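Local coordinates for lysosome-associated membrane glycoprotein 1 (PDB 5GV0) that is a heavily glycosylated protein of the lysosomal membrane that probably assembles with other copies of itself, seen here as its membrane-proximal luminal domain, at residues M21-N26 and F41-N46; P45-S50 and V62-R67; R67-Q72 and Q85-N90. All coordinates share one frame; numbering follows the deposited sequence.

Contact 1. Residues M21-N26 and F41-N46; sequences MALQLN and FNISPN
Ile43 presses its CG1 branch against the CB of Leu23, 3.6 Å away, where the hairpin formed by strands 14-30 and 36-42 gives way to loop. Ile43 is the bump of the contact: its CG1 and CD1 fill the hollow between Leu23 CB and Leu25 CD1, with Ile43 CD1 4.2 Å from Leu25 CD1, so that the isoleucine bridges the two leucines. The backbone holds the bump in place, for Ile43 N donates to Leu23 O at 2.9 Å from above the carbonyl plane. Leu25 and Phe41 form the neighbouring antiparallel hydrogen-bonded pair, their CB atoms 4.4 Å apart, and the Phe41 ring leads away from strand 14-30. A water accepts from Leu23 N and donates to Ile43 O, linking strand 14-30 to the loop just past the end of strand 36-42.

Gln24 and Asn42 occupy the other face, as a non-hydrogen-bonded pair. Gln24 CG, anti to the backbone N (chi1 172°), lies 3.3 Å from Asn42 OD1. Farther along the extended chain, Gln24 NE2 donates to Asn42 OD1 at 2.8 Å, in the plane of both amides, which are only 10° apart. Gln24 OE1 accepts from Asn136, which ties the pair to strand 133-138; on the apolar face, Leu23 and Leu25 also touch that strand, and Ile43 packs on Leu69 of strand 67-76 in the opposing sheet.

Contact 2. Residues P45-S50 and V62-R67; sequences PNDTSS and VENKNR
Asp47 reaches across to Arg67 in a salt bridge, OD2 lying 2.6 Å from NH2, just before the paired part of the hairpin formed by strands 48-52 and 57-64. OD2 sits at the edge of the guanidinium, near its plane, yet the nitrogen meets this oxygen from well above the carboxylate plane; the two flat groups are turned 67° apart. A weak second bond runs from NH1 to OD2. On the other oxygen, Asp47 OD1 receives Asn64 ND2 at 3.3 Å, a longer bond, with the two side chains lying side by side. Arg67 NH2 also donates to Val62 O at 3.0 Å in a nearly straight bond (172°), from above the carbonyl plane, and this ties the guanidinium back to the backbone of strand 57-64.

Beyond this close-set polar end the backbones stay tightly paired, Thr48 N to Glu63 O and Glu63 N to Thr48 O both at 2.8 Å, but the exposed side chains of Thr48, Ser49 and Ser50 pack loosely. Thr48 CB and Glu63 CG are 4.0 Å apart. Ser49 CB only brushes CG1 of the buried Val62, and farther out a water links Ser50 OG to Glu63 OE2, to which it donates.

Asp47 OD2 takes a further bond from the backbone N of Ser44, so one carboxylate oxygen serves the arginine and the preceding turn together. Such a concentration of donors would probably stabilise the negative charge of Asp47, and the aspartate probably offsets the charge of the buried guanidinium.

Contact 3. Residues R67-Q72 and Q85-N90; sequences RALELQ and QGVRLN. With NAG (2-acetamido-2-deoxy-beta-D-glucopyranose), chain E; SO4 (sulfate ion), chain B.
Glu70 and Arg88 face each other as an antiparallel hydrogen-bonded pair in the beta hairpin of strands 67-76 and 81-92, which carries a classic beta bulge where Gln85 and Gly86 both face Gln72. The arginine can be followed outward. Its CB lies 3.9 Å from the acetyl methyl C8 of the sugar carried by Asn90. CD passes near both Glu70 OE1 and Gln72 NE2. The bend at chi3 (-75°) then sets NE beside the carboxylate, where Arg88 NE donates to Glu70 OE1 at 2.8 Å. Arg88 NH2, 2.7 Å from Glu70 OE1, completes the side-on salt bridge, the carboxylate and guanidinium planes 32° apart. At the far edge NH1 gives a nearly straight bond (168°) to O4 of a sulfate, probably from the crystallisation liquor, and NH2 also donates to O1 of the sulfate. The sugar N2 lies over the centre of one guanidinium face. Glu70 OE1 also accepts from Gln72 NE2, so three donors grip one oxygen, each from above the carboxylate plane.

The opposite face is apolar: Leu69 CD1 meets Val87 CG1, Leu71 CD2 meets Val87 CG2, and Leu89 CD1 rests on Arg67 CG at 3.6 Å. These side chains turn toward strands 14-30 and 133-138 of the other sheet. At the bulge, both Gln85 N and Gly86 N donate to Gln72 O. Asn90 OD1 bonds to Ser102, while Asn90 ND2 is joined to C1 of the sugar by a covalent bond of 1.4 Å.

The three contacts follow the chain order as successive antiparallel hairpins, their centres about 10 to 12 Å apart. Contact 1 belongs to the mixed sheet; contacts 2 and 3 belong to the six-stranded antiparallel sheet, where strands 57-64 and 67-76 are neighbours. Residues 45-46 are common to contacts 1 and 2, carrying the chain from one sheet to the other, and Arg67 is common to contacts 2 and 3. Between the sheets, CD1 of Leu25 lies 3.7 Å from CD1 of Leu89, and Ile43 CD1 is 3.4 Å from Arg67 CZ. Contacts 1 and 3 thus meet across a largely apolar interface, with the buried Arg67 where it borders contact 2, while the glycan of contact 3 lies on the outer face of the second sheet.

Contact 1. Residues M21-N26 and F41-N46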
loop_
_atom_site.group_PDB
_atom_site.type_symbol
_atom_site.label_atom_id
_atom_site.label_comp_id
_atom_site.label_asym_id
_atom_site.label_seq_id
_atom_site.Cartn_x
_atom_site.Cartn_y
_atom_site.Cartn_z
ATOM N N MET A 21 -1.305 -9.226 -1.661
ATOM C CA MET A 21 -2.407 -8.293 -1.519
ATOM C C MET A 21 -2.983 -7.829 -2.834
ATOM O O MET A 21 -2.297 -7.812 -3.863
ATOM C CB MET A 21 -1.968 -7.075 -0.695
ATOM C CG MET A 21 -0.774 -6.330 -1.250
ATOM S SD MET A 21 -0.191 -5.135 -0.030
ATOM C CE MET A 21 1.241 -4.483 -0.876
ATOM N N ALA A 22 -4.258 -7.453 -2.767
ATOM C CA ALA A 22 -4.988 -6.886 -3.886
ATOM C C ALA A 22 -5.319 -5.437 -3.559
ATOM O O ALA A 22 -5.960 -5.162 -2.541
ATOM C CB ALA A 22 -6.259 -7.692 -4.157
ATOM N N LEU A 23 -4.874 -4.519 -4.414
ATOM C CA LEU A 23 -4.975 -3.089 -4.149
ATOM C C LEU A 23 -5.640 -2.339 -5.288
ATOM O O LEU A 23 -5.516 -2.715 -6.451
ATOM C CB LEU A 23 -3.594 -2.490 -3.903
ATOM C CG LEU A 23 -2.720 -3.111 -2.813
ATOM C CD1 LEU A 23 -1.358 -2.458 -2.863
ATOM C CD2 LEU A 23 -3.346 -2.930 -1.446
ATOM N N GLN A 24 -6.318 -1.252 -4.938
ATOM C CA GLN A 24 -7.061 -0.454 -5.898
ATOM C C GLN A 24 -7.031 1.002 -5.476
ATOM O O GLN A 24 -7.272 1.313 -4.310
ATOM C CB GLN A 24 -8.491 -0.968 -5.981
ATOM C CG GLN A 24 -9.455 -0.131 -6.788
ATOM C CD GLN A 24 -10.843 -0.714 -6.711
ATOM O OE1 GLN A 24 -11.614 -0.388 -5.811
ATOM N NE2 GLN A 24 -11.154 -1.619 -7.631
ATOM N N LEU A 25 -6.713 1.889 -6.409
ATOM C CA LEU A 25 -6.794 3.323 -6.150
ATOM C C LEU A 25 -8.165 3.833 -6.559
ATOM O O LEU A 25 -8.617 3.580 -7.666
ATOM C CB LEU A 25 -5.703 4.076 -6.904
ATOM C CG LEU A 25 -4.272 3.637 -6.602
ATOM C CD1 LEU A 25 -3.350 4.147 -7.686
ATOM C CD2 LEU A 25 -3.847 4.160 -5.243
ATOM N N ASN A 26 -8.827 4.544 -5.659
ATOM C CA ASN A 26 -10.104 5.171 -5.963
ATOM C C ASN A 26 -9.876 6.675 -5.983
ATOM O O ASN A 26 -9.605 7.281 -4.941
ATOM C CB ASN A 26 -11.163 4.764 -4.928
ATOM C CG ASN A 26 -12.542 5.344 -5.215
ATOM O OD1 ASN A 26 -12.681 6.502 -5.599
ATOM N ND2 ASN A 26 -13.573 4.533 -5.004
ATOM N N PHE A 41 -8.489 2.470 -10.257
ATOM C CA PHE A 41 -7.318 1.955 -10.947
ATOM C C PHE A 41 -6.736 0.825 -10.123
ATOM O O PHE A 41 -6.184 1.055 -9.042
ATOM C CB PHE A 41 -6.286 3.058 -11.163
ATOM C CG PHE A 41 -6.759 4.154 -12.063
ATOM C CD1 PHE A 41 -6.632 4.039 -13.437
ATOM C CD2 PHE A 41 -7.342 5.295 -11.542
ATOM C CE1 PHE A 41 -7.077 5.045 -14.271
ATOM C CE2 PHE A 41 -7.786 6.302 -12.378
ATOM C CZ PHE A 41 -7.653 6.170 -13.742
ATOM N N ASN A 42 -6.878 -0.399 -10.614
ATOM C CA ASN A 42 -6.331 -1.542 -9.905
ATOM C C ASN A 42 -4.819 -1.583 -10.023
ATOM O O ASN A 42 -4.259 -1.324 -11.087
ATOM C CB ASN A 42 -6.924 -2.849 -10.435
ATOM C CG ASN A 42 -8.379 -3.023 -10.061
ATOM O OD1 ASN A 42 -8.896 -2.318 -9.199
ATOM N ND2 ASN A 42 -9.044 -3.979 -10.695
ATOM N N ILE A 43 -4.157 -1.902 -8.923
ATOM C CA ILE A 43 -2.745 -2.220 -8.986
ATOM C C ILE A 43 -2.643 -3.549 -9.709
ATOM O O ILE A 43 -3.274 -4.534 -9.326
ATOM C CB ILE A 43 -2.116 -2.294 -7.605
ATOM C CG1 ILE A 43 -2.228 -0.942 -6.898
ATOM C CG2 ILE A 43 -0.662 -2.735 -7.721
ATOM C CD1 ILE A 43 -1.801 0.237 -7.741
ATOM N N SER A 44 -1.876 -3.553 -10.787
ATOM C CA SER A 44 -1.814 -4.692 -11.682
ATOM C C SER A 44 -0.664 -5.615 -11.325
ATOM O O SER A 44 0.383 -5.161 -10.876
ATOM C CB SER A 44 -1.673 -4.210 -13.122
ATOM O OG SER A 44 -1.440 -5.296 -13.996
ATOM N N PRO A 45 -0.852 -6.922 -11.540
ATOM C CA PRO A 45 0.249 -7.879 -11.415
ATOM C C PRO A 45 1.395 -7.512 -12.364
ATOM O O PRO A 45 2.557 -7.834 -12.105
ATOM C CB PRO A 45 -0.403 -9.214 -11.804
ATOM C CG PRO A 45 -1.614 -8.834 -12.595
ATOM C CD PRO A 45 -2.104 -7.572 -11.968
ATOM N N ASN A 46 1.048 -6.808 -13.436
ATOM C CA ASN A 46 1.993 -6.384 -14.463
ATOM C C ASN A 46 2.900 -5.242 -14.045
ATOM O O ASN A 46 3.910 -4.977 -14.692
ATOM C CB ASN A 46 1.239 -5.962 -15.720
ATOM C CG ASN A 46 0.403 -7.081 -16.292
ATOM O OD1 ASN A 46 0.741 -8.255 -16.144
ATOM N ND2 ASN A 46 -0.698 -6.728 -16.945
HETATM O O HOH W 1 -3.629 -5.638 -6.826
#

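Contact 2. Residues P45-S50 and V62-R67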
loop_
_atom_site.group_PDB
_atom_site.type_symbol
_atom_site.label_atom_id
_atom_site.label_comp_id
_atom_site.label_asym_id
_atom_site.label_seq_id
_atom_site.Cartn_x
_atom_site.Cartn_y
_atom_site.Cartn_z
ATOM N N PRO A 45 -0.852 -6.922 -11.540
ATOM C CA PRO A 45 0.249 -7.879 -11.415
ATOM C C PRO A 45 1.395 -7.512 -12.364
ATOM O O PRO A 45 2.557 -7.834 -12.105
ATOM C CB PRO A 45 -0.403 -9.214 -11.804
ATOM C CG PRO A 45 -1.614 -8.834 -12.595
ATOM C CD PRO A 45 -2.104 -7.572 -11.968
ATOM N N ASN A 46 1.048 -6.808 -13.436
ATOM C CA ASN A 46 1.993 -6.384 -14.463
ATOM C C ASN A 46 2.900 -5.242 -14.045
ATOM O O ASN A 46 3.910 -4.977 -14.692
ATOM C CB ASN A 46 1.239 -5.962 -15.720
ATOM C CG ASN A 46 0.403 -7.081 -16.292
ATOM O OD1 ASN A 46 0.741 -8.255 -16.144
ATOM N ND2 ASN A 46 -0.698 -6.728 -16.945
ATOM N N ASP A 47 2.527 -4.547 -12.975
ATOM C CA ASP A 47 3.285 -3.382 -12.545
ATOM C C ASP A 47 4.701 -3.752 -12.126
ATOM O O ASP A 47 4.956 -4.854 -11.646
ATOM C CB ASP A 47 2.592 -2.674 -11.382
ATOM C CG ASP A 47 1.282 -2.024 -11.782
ATOM O OD1 ASP A 47 1.044 -1.838 -12.996
ATOM O OD2 ASP A 47 0.495 -1.691 -10.871
ATOM N N THR A 48 5.609 -2.804 -12.313
ATOM C CA THR A 48 6.979 -2.932 -11.856
ATOM C C THR A 48 7.019 -2.678 -10.361
ATOM O O THR A 48 6.486 -1.671 -9.895
ATOM C CB THR A 48 7.887 -1.934 -12.574
ATOM O OG1 THR A 48 7.924 -2.246 -13.974
ATOM C CG2 THR A 48 9.289 -1.980 -12.004
ATOM N N SER A 49 7.617 -3.582 -9.598
ATOM C CA SER A 49 7.722 -3.365 -8.159
ATOM C C SER A 49 9.162 -3.370 -7.654
ATOM O O SER A 49 10.046 -4.039 -8.197
ATOM C CB SER A 49 6.906 -4.404 -7.389
ATOM O OG SER A 49 7.414 -5.709 -7.584
ATOM N N SER A 50 9.380 -2.608 -6.594
ATOM C CA SER A 50 10.677 -2.494 -5.957
ATOM C C SER A 50 10.436 -1.973 -4.559
ATOM O O SER A 50 9.303 -1.659 -4.210
ATOM C CB SER A 50 11.601 -1.553 -6.731
ATOM O OG SER A 50 11.079 -0.231 -6.747
ATOM N N VAL A 62 5.099 0.409 -6.504
ATOM C CA VAL A 62 4.504 -0.316 -7.611
ATOM C C VAL A 62 4.152 0.685 -8.705
ATOM O O VAL A 62 3.442 1.666 -8.467
ATOM C CB VAL A 62 3.262 -1.133 -7.163
ATOM C CG1 VAL A 62 3.672 -2.153 -6.110
ATOM C CG2 VAL A 62 2.175 -0.237 -6.598
ATOM N N GLU A 63 4.665 0.461 -9.906
ATOM C CA GLU A 63 4.543 1.491 -10.921
ATOM C C GLU A 63 4.383 0.964 -12.336
ATOM O O GLU A 63 4.695 -0.191 -12.641
ATOM C CB GLU A 63 5.755 2.423 -10.860
ATOM C CG GLU A 63 7.096 1.740 -11.076
ATOM C CD GLU A 63 8.265 2.655 -10.756
ATOM O OE1 GLU A 63 8.216 3.851 -11.124
ATOM O OE2 GLU A 63 9.231 2.187 -10.125
ATOM N N ASN A 64 3.871 1.843 -13.187
ATOM C CA ASN A 64 3.855 1.634 -14.621
ATOM C C ASN A 64 4.109 2.977 -15.300
ATOM O O ASN A 64 4.553 3.925 -14.652
ATOM C CB ASN A 64 2.535 1.007 -15.071
ATOM C CG ASN A 64 1.325 1.811 -14.648
ATOM O OD1 ASN A 64 1.291 3.033 -14.781
ATOM N ND2 ASN A 64 0.313 1.121 -14.136
ATOM N N LYS A 65 3.822 3.060 -16.595
ATOM C CA LYS A 65 4.144 4.252 -17.373
ATOM C C LYS A 65 3.415 5.510 -16.890
ATOM O O LYS A 65 3.953 6.612 -16.968
ATOM C CB LYS A 65 3.828 4.004 -18.852
ATOM C CG LYS A 65 4.333 5.088 -19.790
ATOM C CD LYS A 65 4.073 4.724 -21.244
ATOM C CE LYS A 65 2.585 4.686 -21.552
ATOM N NZ LYS A 65 1.952 6.028 -21.402
ATOM N N ASN A 66 2.199 5.340 -16.381
ATOM C CA ASN A 66 1.357 6.484 -16.038
ATOM C C ASN A 66 1.147 6.707 -14.547
ATOM O O ASN A 66 0.439 7.632 -14.151
ATOM C CB ASN A 66 -0.011 6.340 -16.707
ATOM C CG ASN A 66 0.029 6.636 -18.192
ATOM O OD1 ASN A 66 -0.233 5.763 -19.018
ATOM N ND2 ASN A 66 0.354 7.877 -18.539
ATOM N N ARG A 67 1.770 5.879 -13.716
ATOM C CA ARG A 67 1.431 5.879 -12.300
ATOM C C ARG A 67 2.519 5.250 -11.450
ATOM O O ARG A 67 3.085 4.224 -11.818
ATOM C CB ARG A 67 0.117 5.127 -12.092
ATOM C CG ARG A 67 -0.421 5.130 -10.675
ATOM C CD ARG A 67 -1.027 3.776 -10.348
ATOM N NE ARG A 67 0.008 2.808 -10.013
ATOM C CZ ARG A 67 0.000 1.530 -10.378
ATOM N NH1 ARG A 67 -0.995 1.035 -11.106
ATOM N NH2 ARG A 67 1.000 0.745 -10.010
HETATM O O HOH W 2 9.108 0.012 -8.701
#

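Contact 3. Residues R67-Q72 and Q85-N90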
loop_
_atom_site.group_PDB
_atom_site.type_symbol
_atom_site.label_atom_id
_atom_site.label_comp_id
_atom_site.label_asym_id
_atom_site.label_seq_id
_atom_site.Cartn_x
_atom_site.Cartn_y
_atom_site.Cartn_z
ATOM N N ARG A 67 1.770 5.879 -13.716
ATOM C CA ARG A 67 1.431 5.879 -12.300
ATOM C C ARG A 67 2.519 5.250 -11.450
ATOM O O ARG A 67 3.085 4.224 -11.818
ATOM C CB ARG A 67 0.117 5.127 -12.092
ATOM C CG ARG A 67 -0.421 5.130 -10.675
ATOM C CD ARG A 67 -1.027 3.776 -10.348
ATOM N NE ARG A 67 0.008 2.808 -10.013
ATOM C CZ ARG A 67 0.000 1.530 -10.378
ATOM N NH1 ARG A 67 -0.995 1.035 -11.106
ATOM N NH2 ARG A 67 1.000 0.745 -10.010
ATOM N N ALA A 68 2.808 5.867 -10.309
ATOM C CA ALA A 68 3.691 5.265 -9.327
ATOM C C ALA A 68 3.070 5.384 -7.950
ATOM O O ALA A 68 2.723 6.483 -7.510
ATOM C CB ALA A 68 5.069 5.921 -9.357
ATOM N N LEU A 69 2.915 4.245 -7.287
ATOM C CA LEU A 69 2.371 4.190 -5.936
ATOM C C LEU A 69 3.426 3.698 -4.973
ATOM O O LEU A 69 3.977 2.617 -5.178
ATOM C CB LEU A 69 1.163 3.259 -5.880
ATOM C CG LEU A 69 0.637 2.955 -4.469
ATOM C CD1 LEU A 69 -0.036 4.179 -3.863
ATOM C CD2 LEU A 69 -0.329 1.767 -4.493
ATOM N N GLU A 70 3.696 4.461 -3.916
ATOM C CA GLU A 70 4.632 3.992 -2.894
ATOM C C GLU A 70 3.935 3.875 -1.556
ATOM O O GLU A 70 3.264 4.806 -1.092
ATOM C CB GLU A 70 5.850 4.904 -2.762
ATOM C CG GLU A 70 6.887 4.351 -1.760
ATOM C CD GLU A 70 8.148 5.181 -1.710
ATOM O OE1 GLU A 70 8.093 6.304 -1.175
ATOM O OE2 GLU A 70 9.194 4.709 -2.210
ATOM N N LEU A 71 4.095 2.712 -0.946
ATOM C CA LEU A 71 3.611 2.456 0.399
ATOM C C LEU A 71 4.785 2.571 1.343
ATOM O O LEU A 71 5.867 2.031 1.074
ATOM C CB LEU A 71 2.986 1.072 0.506
ATOM C CG LEU A 71 1.904 0.742 -0.509
ATOM C CD1 LEU A 71 1.374 -0.657 -0.255
ATOM C CD2 LEU A 71 0.792 1.775 -0.444
ATOM N N GLN A 72 4.587 3.278 2.445
ATOM C CA GLN A 72 5.630 3.426 3.446
ATOM C C GLN A 72 5.163 2.804 4.743
ATOM O O GLN A 72 4.070 3.094 5.219
ATOM C CB GLN A 72 5.986 4.902 3.645
ATOM C CG GLN A 72 6.382 5.594 2.358
ATOM C CD GLN A 72 7.209 6.844 2.575
ATOM O OE1 GLN A 72 7.234 7.408 3.667
ATOM N NE2 GLN A 72 7.901 7.281 1.529
ATOM N N GLN A 85 2.233 3.620 7.261
ATOM C CA GLN A 85 2.225 4.978 7.789
ATOM C C GLN A 85 2.114 6.029 6.688
ATOM O O GLN A 85 1.801 7.184 6.962
ATOM C CB GLN A 85 3.476 5.229 8.647
ATOM C CG GLN A 85 4.786 5.243 7.913
ATOM C CD GLN A 85 5.953 5.520 8.839
ATOM O OE1 GLN A 85 5.770 5.854 10.017
ATOM N NE2 GLN A 85 7.167 5.367 8.315
ATOM N N GLY A 86 2.351 5.640 5.441
ATOM C CA GLY A 86 2.331 6.624 4.382
ATOM C C GLY A 86 1.992 6.084 3.014
ATOM O O GLY A 86 2.254 4.925 2.711
ATOM N N VAL A 87 1.403 6.945 2.192
ATOM C CA VAL A 87 1.141 6.653 0.793
ATOM C C VAL A 87 1.588 7.838 -0.059
ATOM O O VAL A 87 1.309 8.991 0.282
ATOM C CB VAL A 87 -0.360 6.374 0.545
ATOM C CG1 VAL A 87 -0.716 6.494 -0.946
ATOM C CG2 VAL A 87 -0.738 5.009 1.095
ATOM N N ARG A 88 2.300 7.549 -1.144
ATOM C CA ARG A 88 2.657 8.551 -2.145
ATOM C C ARG A 88 2.174 8.073 -3.497
ATOM O O ARG A 88 2.429 6.931 -3.874
ATOM C CB ARG A 88 4.172 8.785 -2.213
ATOM C CG ARG A 88 4.828 9.254 -0.937
ATOM C CD ARG A 88 6.172 9.920 -1.233
ATOM N NE ARG A 88 7.232 8.970 -1.570
ATOM C CZ ARG A 88 8.403 9.324 -2.090
ATOM N NH1 ARG A 88 8.654 10.599 -2.355
ATOM N NH2 ARG A 88 9.321 8.403 -2.357
ATOM N N LEU A 89 1.497 8.943 -4.235
ATOM C CA LEU A 89 1.042 8.602 -5.572
ATOM C C LEU A 89 1.440 9.670 -6.580
ATOM O O LEU A 89 1.127 10.845 -6.401
ATOM C CB LEU A 89 -0.478 8.416 -5.581
ATOM C CG LEU A 89 -1.115 8.163 -6.950
ATOM C CD1 LEU A 89 -0.749 6.783 -7.481
ATOM C CD2 LEU A 89 -2.622 8.330 -6.871
ATOM N N ASN A 90 2.144 9.258 -7.631
ATOM C CA ASN A 90 2.344 10.099 -8.806
ATOM C C ASN A 90 1.466 9.557 -9.915
ATOM O O ASN A 90 1.453 8.350 -10.154
ATOM C CB ASN A 90 3.800 10.097 -9.277
ATOM C CG ASN A 90 4.732 10.849 -8.354
ATOM O OD1 ASN A 90 4.305 11.572 -7.452
ATOM N ND2 ASN A 90 6.030 10.679 -8.588
HETATM C C1 NAG E . 7.059 11.313 -7.810
HETATM C C2 NAG E . 7.917 10.248 -7.127
HETATM C C3 NAG E . 9.065 10.903 -6.361
HETATM C C4 NAG E . 9.843 11.846 -7.270
HETATM C C5 NAG E . 8.891 12.838 -7.928
HETATM C C6 NAG E . 9.578 13.742 -8.924
HETATM C C7 NAG E . 6.924 8.119 -6.398
HETATM C C8 NAG E . 6.039 7.450 -5.391
HETATM N N2 NAG E . 7.105 9.434 -6.236
HETATM O O3 NAG E . 9.933 9.887 -5.874
HETATM O O4 NAG E . 10.811 12.562 -6.511
HETATM O O5 NAG E . 7.878 12.121 -8.647
HETATM O O6 NAG E . 9.974 13.026 -10.087
HETATM O O7 NAG E . 7.456 7.497 -7.313
HETATM S S SO4 B . 12.438 10.540 -3.406
HETATM O O1 SO4 B . 12.469 9.150 -2.957
HETATM O O2 SO4 B . 13.117 11.375 -2.420
HETATM O O3 SO4 B . 13.114 10.659 -4.695
HETATM O O4 SO4 B . 11.052 10.982 -3.546
#